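Long-range contacts in tryptophanyl-tRNA synthetase (Cryptosporidium parvum Iowa II, PDB 3HV0), which probably joins L-tryptophan to tRNA(Trp) at the expense of ATP, using a class I catalytic domain that this chain of the longer protein contains: residues S58-E63 with S251-F256; Y76-R81 with P109-L114; E86-G91 with Y136-D141; A162-D167 with S207-H212. All coordinates share one frame; numbering follows the deposited sequence.

Contact 1. Residues S58-E63 with S251-F256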
# COMPACT_ATOMS: atom_id res chain seq x y z
N SER A 58 28.24 4.03 14.17
CA SER A 58 27.80 5.13 13.34
C SER A 58 26.41 5.62 13.75
O SER A 58 25.64 4.86 14.34
CB SER A 58 27.80 4.67 11.89
OG SER A 58 28.03 5.75 11.02
N HIS A 59 26.10 6.89 13.46
CA HIS A 59 24.79 7.46 13.77
C HIS A 59 24.39 8.66 12.91
O HIS A 59 25.21 9.26 12.24
CB HIS A 59 24.74 7.87 15.23
CG HIS A 59 25.54 9.10 15.53
ND1 HIS A 59 24.95 10.31 15.83
CD2 HIS A 59 26.87 9.32 15.55
CE1 HIS A 59 25.89 11.21 16.04
NE2 HIS A 59 27.06 10.63 15.87
N ARG A 60 23.09 8.96 12.93
CA ARG A 60 22.54 10.24 12.49
C ARG A 60 21.68 10.80 13.61
O ARG A 60 20.70 10.19 14.02
CB ARG A 60 21.67 10.04 11.26
CG ARG A 60 22.40 9.41 10.12
CD ARG A 60 21.61 9.42 8.81
NE ARG A 60 22.51 9.82 7.73
CZ ARG A 60 22.55 9.29 6.51
NH1 ARG A 60 21.72 8.32 6.16
NH2 ARG A 60 23.43 9.75 5.63
N ASP A 61 22.07 11.96 14.12
CA ASP A 61 21.32 12.70 15.15
C ASP A 61 20.96 11.86 16.36
O ASP A 61 19.90 12.06 16.95
CB ASP A 61 20.05 13.33 14.55
CG ASP A 61 20.34 14.46 13.57
OD1 ASP A 61 21.48 14.94 13.48
OD2 ASP A 61 19.41 14.87 12.87
N PHE A 62 21.84 10.91 16.71
CA PHE A 62 21.75 10.23 18.00
C PHE A 62 21.94 11.23 19.13
O PHE A 62 21.37 11.07 20.19
CB PHE A 62 22.79 9.11 18.09
CG PHE A 62 22.77 8.34 19.40
CD1 PHE A 62 21.70 7.53 19.74
CD2 PHE A 62 23.82 8.44 20.29
CE1 PHE A 62 21.68 6.84 20.93
CE2 PHE A 62 23.81 7.74 21.49
CZ PHE A 62 22.74 6.95 21.82
N GLU A 63 22.74 12.27 18.91
CA GLU A 63 22.90 13.33 19.94
C GLU A 63 21.57 14.06 20.23
O GLU A 63 21.35 14.52 21.34
CB GLU A 63 24.06 14.30 19.60
CG GLU A 63 23.80 15.35 18.51
CD GLU A 63 23.60 14.77 17.13
OE1 GLU A 63 23.98 13.60 16.92
OE2 GLU A 63 23.04 15.50 16.26
N SER A 251 19.13 7.64 13.92
CA SER A 251 19.54 6.28 13.77
C SER A 251 20.90 6.01 14.37
O SER A 251 21.69 6.92 14.51
CB SER A 251 19.48 5.85 12.29
OG SER A 251 19.99 6.84 11.44
N ILE A 252 21.13 4.76 14.74
CA ILE A 252 22.40 4.26 15.20
C ILE A 252 22.65 2.93 14.48
O ILE A 252 21.79 2.06 14.47
CB ILE A 252 22.41 4.11 16.75
CG1 ILE A 252 23.81 3.73 17.24
CG2 ILE A 252 21.37 3.12 17.21
CD1 ILE A 252 24.10 4.27 18.68
N HIS A 253 23.83 2.79 13.85
CA HIS A 253 24.03 1.80 12.81
C HIS A 253 25.09 0.78 13.17
O HIS A 253 26.15 1.16 13.66
CB HIS A 253 24.51 2.45 11.51
CG HIS A 253 23.82 3.73 11.16
ND1 HIS A 253 24.49 4.81 10.64
CD2 HIS A 253 22.52 4.11 11.27
CE1 HIS A 253 23.64 5.79 10.42
NE2 HIS A 253 22.44 5.39 10.79
N SER A 254 24.83 -0.49 12.85
CA SER A 254 25.79 -1.57 13.14
C SER A 254 26.48 -2.17 11.92
O SER A 254 25.96 -2.13 10.80
CB SER A 254 25.12 -2.69 13.93
OG SER A 254 24.10 -3.30 13.19
N ILE A 255 27.67 -2.71 12.17
CA ILE A 255 28.44 -3.41 11.16
C ILE A 255 27.97 -4.87 11.17
O ILE A 255 27.69 -5.42 12.24
CB ILE A 255 29.95 -3.30 11.46
CG1 ILE A 255 30.76 -3.66 10.21
CG2 ILE A 255 30.34 -4.17 12.64
CD1 ILE A 255 30.80 -2.55 9.17
N PHE A 256 27.88 -5.48 9.99
CA PHE A 256 27.26 -6.81 9.88
C PHE A 256 28.21 -7.91 10.35
O PHE A 256 29.44 -7.79 10.25
CB PHE A 256 26.68 -7.07 8.46
CG PHE A 256 27.70 -7.44 7.40
CD1 PHE A 256 27.92 -8.79 7.07
CD2 PHE A 256 28.40 -6.46 6.70
CE1 PHE A 256 28.85 -9.15 6.07
CE2 PHE A 256 29.34 -6.81 5.70
CZ PHE A 256 29.56 -8.16 5.39

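Contact 2. Residues Y76-R81 with P109-L114. With TRP (tryptophan), chain C.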
# COMPACT_ATOMS: atom_id res chain seq x y z
N TYR A 76 10.88 6.95 21.15
CA TYR A 76 10.67 5.52 20.88
C TYR A 76 11.69 4.92 19.94
O TYR A 76 12.36 5.63 19.19
CB TYR A 76 9.25 5.24 20.36
CG TYR A 76 8.92 5.58 18.92
CD1 TYR A 76 8.60 6.88 18.56
CD2 TYR A 76 8.84 4.60 17.94
CE1 TYR A 76 8.25 7.21 17.26
CE2 TYR A 76 8.49 4.92 16.62
CZ TYR A 76 8.18 6.23 16.29
OH TYR A 76 7.82 6.60 14.99
N LEU A 77 11.81 3.59 20.02
CA LEU A 77 12.73 2.83 19.19
C LEU A 77 11.96 2.19 18.05
O LEU A 77 10.83 1.85 18.21
CB LEU A 77 13.46 1.77 20.01
CG LEU A 77 14.26 2.27 21.22
CD1 LEU A 77 14.38 1.25 22.35
CD2 LEU A 77 15.64 2.74 20.78
N TYR A 78 12.57 2.07 16.89
CA TYR A 78 11.99 1.33 15.77
C TYR A 78 13.09 0.51 15.10
O TYR A 78 14.12 1.03 14.66
CB TYR A 78 11.33 2.27 14.77
CG TYR A 78 11.12 1.75 13.35
CD1 TYR A 78 10.62 0.48 13.10
CD2 TYR A 78 11.35 2.57 12.26
CE1 TYR A 78 10.40 0.04 11.81
CE2 TYR A 78 11.14 2.14 10.97
CZ TYR A 78 10.66 0.87 10.74
OH TYR A 78 10.47 0.44 9.43
N THR A 79 12.88 -0.80 15.07
CA THR A 79 13.76 -1.68 14.34
C THR A 79 12.92 -2.69 13.58
O THR A 79 11.73 -2.70 13.72
CB THR A 79 14.76 -2.33 15.27
OG1 THR A 79 15.92 -2.66 14.51
CG2 THR A 79 14.22 -3.59 15.89
N GLY A 80 13.54 -3.51 12.75
CA GLY A 80 12.78 -4.45 11.90
C GLY A 80 13.52 -5.68 11.46
O GLY A 80 14.69 -5.86 11.79
N ARG A 81 12.81 -6.54 10.71
CA ARG A 81 13.30 -7.84 10.28
C ARG A 81 12.54 -8.28 8.99
O ARG A 81 11.34 -8.16 8.89
CB ARG A 81 13.14 -8.81 11.45
CG ARG A 81 13.00 -10.28 11.10
CD ARG A 81 14.24 -10.88 10.46
NE ARG A 81 14.03 -12.28 10.09
CZ ARG A 81 14.87 -13.01 9.38
NH1 ARG A 81 16.00 -12.49 8.94
NH2 ARG A 81 14.58 -14.27 9.09
N PRO A 109 9.30 2.98 24.81
CA PRO A 109 8.52 2.07 23.96
C PRO A 109 9.31 1.65 22.76
O PRO A 109 10.16 2.42 22.33
CB PRO A 109 7.33 2.92 23.50
CG PRO A 109 7.19 3.97 24.52
CD PRO A 109 8.58 4.25 25.04
N LEU A 110 9.00 0.47 22.23
CA LEU A 110 9.65 -0.07 21.03
C LEU A 110 8.60 -0.58 20.06
O LEU A 110 7.55 -1.07 20.47
CB LEU A 110 10.60 -1.23 21.39
CG LEU A 110 11.10 -2.20 20.30
CD1 LEU A 110 12.06 -1.52 19.38
CD2 LEU A 110 11.74 -3.41 20.97
N VAL A 111 8.93 -0.50 18.78
CA VAL A 111 8.04 -0.81 17.68
C VAL A 111 8.85 -1.65 16.68
O VAL A 111 9.95 -1.25 16.35
CB VAL A 111 7.57 0.55 17.07
CG1 VAL A 111 7.72 0.56 15.55
CG2 VAL A 111 6.15 0.91 17.55
N ILE A 112 8.37 -2.83 16.26
CA ILE A 112 9.13 -3.78 15.44
C ILE A 112 8.33 -4.27 14.19
O ILE A 112 7.26 -4.84 14.33
CB ILE A 112 9.55 -5.00 16.26
CG1 ILE A 112 10.32 -4.59 17.54
CG2 ILE A 112 10.42 -5.91 15.47
CD1 ILE A 112 10.78 -5.75 18.42
N GLN A 113 8.88 -4.07 12.99
CA GLN A 113 8.17 -4.36 11.74
C GLN A 113 8.66 -5.65 11.06
O GLN A 113 9.84 -5.78 10.70
CB GLN A 113 8.33 -3.19 10.76
CG GLN A 113 7.71 -3.43 9.39
CD GLN A 113 7.98 -2.28 8.40
OE1 GLN A 113 9.12 -1.89 8.18
NE2 GLN A 113 6.92 -1.74 7.80
N LEU A 114 7.77 -6.62 10.90
CA LEU A 114 8.14 -7.79 10.14
C LEU A 114 7.66 -7.59 8.70
O LEU A 114 6.48 -7.51 8.44
CB LEU A 114 7.57 -9.04 10.80
CG LEU A 114 8.46 -9.34 12.02
CD1 LEU A 114 7.68 -9.48 13.32
CD2 LEU A 114 9.33 -10.54 11.71
N TRP C . 13.96 -4.63 5.36
CA TRP C . 14.75 -4.96 6.58
C TRP C . 15.57 -6.22 6.35
O TRP C . 15.25 -7.02 5.45
CB TRP C . 13.86 -5.11 7.83
CG TRP C . 13.52 -3.80 8.50
CD1 TRP C . 12.32 -3.14 8.45
CD2 TRP C . 14.38 -3.00 9.33
NE1 TRP C . 12.38 -1.99 9.20
CE2 TRP C . 13.63 -1.87 9.73
CE3 TRP C . 15.69 -3.13 9.77
CZ2 TRP C . 14.17 -0.88 10.55
CZ3 TRP C . 16.22 -2.14 10.58
CH2 TRP C . 15.46 -1.02 10.95
OXT TRP C . 16.56 -6.44 7.07

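Contact 3. Residues E86-G91 with Y136-D141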
# COMPACT_ATOMS: atom_id res chain seq x y z
N GLU A 86 12.79 -19.16 8.04
CA GLU A 86 11.95 -19.49 9.18
C GLU A 86 12.62 -19.14 10.51
O GLU A 86 11.92 -18.81 11.48
CB GLU A 86 11.56 -20.97 9.17
CG GLU A 86 10.28 -21.23 9.95
CD GLU A 86 9.86 -22.68 9.95
OE1 GLU A 86 9.30 -23.13 8.93
OE2 GLU A 86 10.07 -23.34 11.00
N SER A 87 13.96 -19.19 10.55
CA SER A 87 14.71 -18.81 11.74
C SER A 87 15.67 -17.65 11.48
O SER A 87 16.17 -17.45 10.39
CB SER A 87 15.47 -20.01 12.28
OG SER A 87 16.00 -19.70 13.55
N LEU A 88 15.92 -16.86 12.52
CA LEU A 88 16.87 -15.76 12.43
C LEU A 88 18.30 -16.29 12.47
O LEU A 88 18.58 -17.25 13.20
CB LEU A 88 16.65 -14.77 13.58
CG LEU A 88 15.68 -13.61 13.27
CD1 LEU A 88 14.33 -14.08 12.69
CD2 LEU A 88 15.47 -12.74 14.50
N HIS A 89 19.19 -15.69 11.67
CA HIS A 89 20.64 -15.97 11.80
C HIS A 89 21.08 -15.34 13.12
O HIS A 89 20.40 -14.47 13.67
CB HIS A 89 21.48 -15.36 10.67
CG HIS A 89 21.01 -15.73 9.29
ND1 HIS A 89 20.81 -14.79 8.30
CD2 HIS A 89 20.74 -16.93 8.73
CE1 HIS A 89 20.42 -15.40 7.19
NE2 HIS A 89 20.36 -16.69 7.42
N VAL A 90 22.23 -15.77 13.62
CA VAL A 90 22.78 -15.16 14.82
C VAL A 90 23.21 -13.72 14.53
O VAL A 90 23.22 -12.87 15.43
CB VAL A 90 23.94 -16.00 15.39
CG1 VAL A 90 24.46 -15.41 16.69
CG2 VAL A 90 23.48 -17.43 15.64
N GLY A 91 23.53 -13.45 13.25
CA GLY A 91 23.92 -12.11 12.83
C GLY A 91 22.78 -11.14 13.03
O GLY A 91 22.98 -9.99 13.43
N TYR A 136 5.75 -15.09 11.58
CA TYR A 136 5.27 -15.45 12.92
C TYR A 136 6.28 -16.27 13.71
O TYR A 136 6.42 -16.08 14.91
CB TYR A 136 3.87 -16.07 12.91
CG TYR A 136 2.84 -14.98 13.16
CD1 TYR A 136 2.16 -14.88 14.37
CD2 TYR A 136 2.63 -13.99 12.21
CE1 TYR A 136 1.25 -13.82 14.60
CE2 TYR A 136 1.72 -12.95 12.42
CZ TYR A 136 1.05 -12.87 13.61
OH TYR A 136 0.18 -11.81 13.76
N GLU A 137 7.02 -17.14 13.03
CA GLU A 137 8.08 -17.88 13.70
C GLU A 137 9.19 -16.94 14.11
O GLU A 137 9.69 -17.00 15.23
CB GLU A 137 8.62 -18.99 12.81
CG GLU A 137 7.62 -20.09 12.50
CD GLU A 137 7.16 -20.81 13.74
OE1 GLU A 137 7.92 -20.88 14.72
OE2 GLU A 137 6.02 -21.32 13.74
N ASN A 138 9.56 -16.05 13.18
CA ASN A 138 10.53 -14.99 13.47
C ASN A 138 10.19 -14.15 14.71
O ASN A 138 11.09 -13.81 15.47
CB ASN A 138 10.69 -14.08 12.26
CG ASN A 138 11.54 -14.70 11.14
OD1 ASN A 138 11.99 -14.00 10.26
ND2 ASN A 138 11.74 -16.03 11.18
N MET A 139 8.91 -13.83 14.91
CA MET A 139 8.47 -13.11 16.12
C MET A 139 8.86 -13.82 17.40
O MET A 139 9.25 -13.16 18.37
CB MET A 139 6.95 -12.93 16.17
CG MET A 139 6.39 -12.04 15.10
SD MET A 139 4.71 -11.48 15.42
CE MET A 139 4.76 -11.34 17.21
N LYS A 140 8.72 -15.14 17.40
CA LYS A 140 9.11 -15.95 18.55
C LYS A 140 10.60 -15.79 18.87
O LYS A 140 10.99 -15.64 20.04
CB LYS A 140 8.79 -17.44 18.31
CG LYS A 140 7.32 -17.76 18.14
CD LYS A 140 7.10 -19.21 17.73
CE LYS A 140 5.66 -19.64 18.04
NZ LYS A 140 5.30 -21.00 17.54
N ASP A 141 11.43 -15.85 17.84
CA ASP A 141 12.86 -15.61 18.02
C ASP A 141 13.07 -14.19 18.53
O ASP A 141 13.96 -13.94 19.33
CB ASP A 141 13.62 -15.72 16.70
CG ASP A 141 13.56 -17.10 16.08
OD1 ASP A 141 13.71 -17.19 14.84
OD2 ASP A 141 13.38 -18.09 16.81

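Contact 4. Residues A162-D167 with S207-H212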
# COMPACT_ATOMS: atom_id res chain seq x y z
N ALA A 162 -2.94 -0.91 7.11
CA ALA A 162 -3.95 0.14 7.12
C ALA A 162 -3.58 1.26 8.04
O ALA A 162 -3.81 2.42 7.72
CB ALA A 162 -5.30 -0.42 7.53
N GLU A 163 -3.03 0.93 9.20
CA GLU A 163 -2.54 1.97 10.11
C GLU A 163 -1.35 2.73 9.50
O GLU A 163 -1.20 3.91 9.75
CB GLU A 163 -2.16 1.37 11.46
CG GLU A 163 -3.35 0.81 12.25
CD GLU A 163 -4.23 1.88 12.87
OE1 GLU A 163 -3.76 3.02 13.08
OE2 GLU A 163 -5.40 1.56 13.19
N LEU A 164 -0.51 2.06 8.71
CA LEU A 164 0.62 2.75 8.05
C LEU A 164 0.22 3.50 6.76
O LEU A 164 0.93 4.44 6.33
CB LEU A 164 1.73 1.74 7.71
CG LEU A 164 2.39 1.04 8.92
CD1 LEU A 164 3.39 -0.01 8.45
CD2 LEU A 164 3.04 2.05 9.86
N TYR A 165 -0.90 3.13 6.16
CA TYR A 165 -1.22 3.61 4.82
C TYR A 165 -1.22 5.14 4.72
O TYR A 165 -0.71 5.68 3.75
CB TYR A 165 -2.54 3.02 4.32
CG TYR A 165 -2.72 3.03 2.80
CD1 TYR A 165 -1.64 2.92 1.94
CD2 TYR A 165 -3.98 3.07 2.24
CE1 TYR A 165 -1.82 2.90 0.56
CE2 TYR A 165 -4.17 3.05 0.84
CZ TYR A 165 -3.08 2.97 0.01
OH TYR A 165 -3.22 2.93 -1.36
N PRO A 166 -1.76 5.86 5.72
CA PRO A 166 -1.78 7.31 5.54
C PRO A 166 -0.39 7.93 5.42
O PRO A 166 -0.18 8.78 4.57
CB PRO A 166 -2.50 7.82 6.81
CG PRO A 166 -3.37 6.70 7.21
CD PRO A 166 -2.57 5.46 6.88
N ASP A 167 0.55 7.48 6.23
CA ASP A 167 1.91 8.00 6.17
C ASP A 167 2.65 7.44 4.97
O ASP A 167 3.51 8.10 4.43
CB ASP A 167 2.67 7.70 7.45
CG ASP A 167 2.29 8.61 8.60
OD1 ASP A 167 1.67 9.67 8.35
OD2 ASP A 167 2.62 8.27 9.77
N SER A 207 5.88 9.03 14.44
CA SER A 207 4.99 8.69 15.53
C SER A 207 3.53 8.73 15.14
O SER A 207 2.71 8.06 15.76
CB SER A 207 5.21 9.65 16.72
OG SER A 207 4.83 10.97 16.39
N SER A 208 3.19 9.56 14.15
CA SER A 208 1.85 9.55 13.61
C SER A 208 1.42 8.11 13.26
O SER A 208 0.26 7.75 13.45
CB SER A 208 1.71 10.48 12.39
OG SER A 208 2.51 10.03 11.29
N SER A 209 2.35 7.28 12.79
CA SER A 209 1.99 5.92 12.32
C SER A 209 1.57 4.94 13.41
O SER A 209 1.26 3.78 13.11
CB SER A 209 3.13 5.32 11.53
OG SER A 209 3.25 6.01 10.31
N PHE A 210 1.55 5.41 14.66
CA PHE A 210 1.11 4.60 15.79
C PHE A 210 0.17 5.43 16.66
O PHE A 210 0.53 5.80 17.78
CB PHE A 210 2.31 4.10 16.62
CG PHE A 210 3.26 3.25 15.85
CD1 PHE A 210 2.99 1.90 15.66
CD2 PHE A 210 4.39 3.79 15.27
CE1 PHE A 210 3.85 1.10 14.92
CE2 PHE A 210 5.25 2.99 14.53
CZ PHE A 210 4.98 1.64 14.36
N PRO A 211 -1.03 5.72 16.15
CA PRO A 211 -2.01 6.49 16.92
C PRO A 211 -2.38 5.85 18.28
O PRO A 211 -2.64 6.58 19.24
CB PRO A 211 -3.23 6.55 15.99
CG PRO A 211 -3.03 5.45 15.01
CD PRO A 211 -1.58 5.31 14.85
N HIS A 212 -2.38 4.51 18.36
CA HIS A 212 -2.83 3.81 19.57
C HIS A 212 -1.78 3.71 20.67
O HIS A 212 -2.06 3.13 21.72
CB HIS A 212 -3.37 2.41 19.26
CG HIS A 212 -4.37 2.36 18.15
ND1 HIS A 212 -5.45 3.21 18.08
CD2 HIS A 212 -4.44 1.57 17.06
CE1 HIS A 212 -6.15 2.95 16.99
NE2 HIS A 212 -5.56 1.95 16.35

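Contact 1. Residues S58-E63 with S251-F256
S58, H59 and R60 lie antiparallel to H253, I252 and S251, and the two strands are joined by three backbone bonds. H253 N donates to S58 O at 2.8 Å, R60 N to S251 O at 2.9 Å, and S251 N returns a bond to R60 O at 3.0 Å. The tight packing centres on the H253 imidazole: H59 CA sits over one ring face, displaced toward the rim, while R60 meets the ring edge with CG, 3.8 Å from H253 CE1. S58 suits its place through a short side chain, whose CB lies 3.5 Å from H253 ND1 and whose OG reaches K29 O. Beyond its CG, R60 carries its guanidinium on to a salt bridge with D231. The pair belongs to the antiparallel flank of the Rossmann-type sheet of a class I synthetase, where strand 56-60 borders strand 250-254, itself parallel to strand 222-227. On the face bearing H59 and I252, the apolar packing is between F62 and I252. CG of F62 is anti to the backbone N (chi1 180°); I252 CD1 stands 4.1 Å from the ring centroid, over the centre of one face, as a CH-pi contact. H59 ND1 accepts F62 N, in the ring plane, at 3.3 Å. The contact thins toward its margins. The D61 carboxylate leads off to R238 in a partly exposed turn, and past S254 the chain leaves the strand, with I255 and F256 lying exposed.

Contact 2. Residues Y76-R81 with P109-L114
Y78 and Q113 both carry CG anti to their backbone N (chi1 159° and 176°), which directs both CG atoms to the sheet face that holds the tryptophan; Q113 then runs on extended. Y78 OH and Q113 OE1 lie 3.0 Å apart, with ring and amide planes steeply inclined. The indole NE1 of tryptophan donates to Y78 OH at 3.1 Å in a nearly straight bond (163°), and its CZ2 overlies the Y78 ring toward the rim. G80, with no side chain, allows tryptophan CD2 to come within 3.4 Å of its CA. Strands 76-81 and 110-114 are parallel neighbours joined through helix 93-106, a beta-alpha-beta unit of the Rossmann fold. T79 N to V111 O and Q113 N to T79 O, both 3.2 Å, are two of the bonds that pair them. On the other face, the branched chain of L110 brings CD1 to 3.6 Å from L77 CB. N157 OD1 and V200 O hold Q113 NE2, which fixes the amide's orientation. Y78 OH is also hydrogen-bonded to Q201 O, with Q113 OE1 close as well; its oxygen accepts the indole N-H, a chemistry that suits recognition of tryptophan.

Contact 3. Residues E86-G91 with Y136-D141
The irregular backbone of E86-L88 passes close along one side of helix 128-143, with S87 CA 5.9 Å from N138 CA, and then moves away from it. D141 fastens this passage. Its OD1 accepts the backbone N of L88 at 3.2 Å and 158°, the donor approaching from above the carboxylate plane, while its OD2 is salt-bridged to R366. An aspartate suits the place because its two oxygens can serve a loop amide and an arginine together. One turn earlier, N138 holds CG anti to its carbonyl carbon (chi1 -76°) and packs against L88: the leucine CD1 comes to 3.3 Å from N138 CG and also lies beside its OD1, the two side chains running across each other at a slant. The N138 amide is held at both ends, since OD1 accepts from R81 NE and ND2 bonds to S85 O; ND2 also lies 2.8 Å from E86 O. The loop leads straight into H89, V90, G91 and H92, the HIGH-type signature of class I synthetases, set before helix 93-106, so helix 128-143 holds the approach to the signature and not the signature itself. Toward the surface the contact changes character. E86 and E137 lie side by side and point the same way, packing through their methylene groups with the CG atoms 3.9 Å apart and the carboxylates inclined to one another. E86 OE2 and E137 OE1 remain 5.0 Å apart, and R366, which bridges to E137 OE1, would be expected to ease the repulsion.

Contact 4. Residues A162-D167 with S207-H212
Helix 157-174 meets the 3-10 turn 207-209 and the start of the short helix 211-214, and the contact joins D167, L164 and E163 in turn to S208, S209, P211 and H212. D167 lies between two serine hydroxyls. S208 OG and S209 OG are modelled at 2.3 Å and 2.4 Å from D167 OD2, shorter than ordinary hydrogen bonds, so the lengths are doubtful even though the pairing is plausible. S209 OG also bonds to A203 O, and D167 OD1 is engaged by R170 and by the hydroxyl of Y246. The short carboxylate of aspartate lets OD2 reach both serine hydroxyls close to the backbone. Beside it, L164 CD2 packs on S209 CB at 3.7 Å, a single apolar touch next to the polar cluster. At the more open end stands E163, whose chain bends at chi2 (-75°). Its OE1 lies 3.2 Å from P211 CG, and its OE2 accepts H212 NE2 at 3.2 Å. That bond is bent (141°), the histidine nitrogen lying well above the carboxylate plane. The side chains of E163 and H212 cross at about a right angle. K380 adds a long, weak ion pair with E163 OE2. F210 occupies the N-cap position and P211 follows it in the first turn, where a proline's missing N-H costs no helix bond. Y165 turns away from these residues to bond D117 of the second subunit, so helix 157-174 carries the turn on one flank and a partner chain on another, consistent with the dimeric class Ic synthetases.

Contact 2 supplies five of the fifteen residues of the tryptophan pocket, and the other three contacts lie around it. Contacts 1 and 2 are parts of one sheet, their centres 15 Å apart and their nearest atoms about 7 Å apart; the S251 side chain of contact 1 stands about 8 Å from the ligand. Contact 3 touches contact 2 directly: R81 NE lies 2.7 Å from N138 OD1, connecting the pocket strand to the helix that holds the approach to the signature. Contact 4 touches the same strand pair at Y76, V111 and Q113. Contacts 3 and 4, with centres 25 Å apart, do not touch. All the other contacts are nested within the chain loop that contact 1 closes.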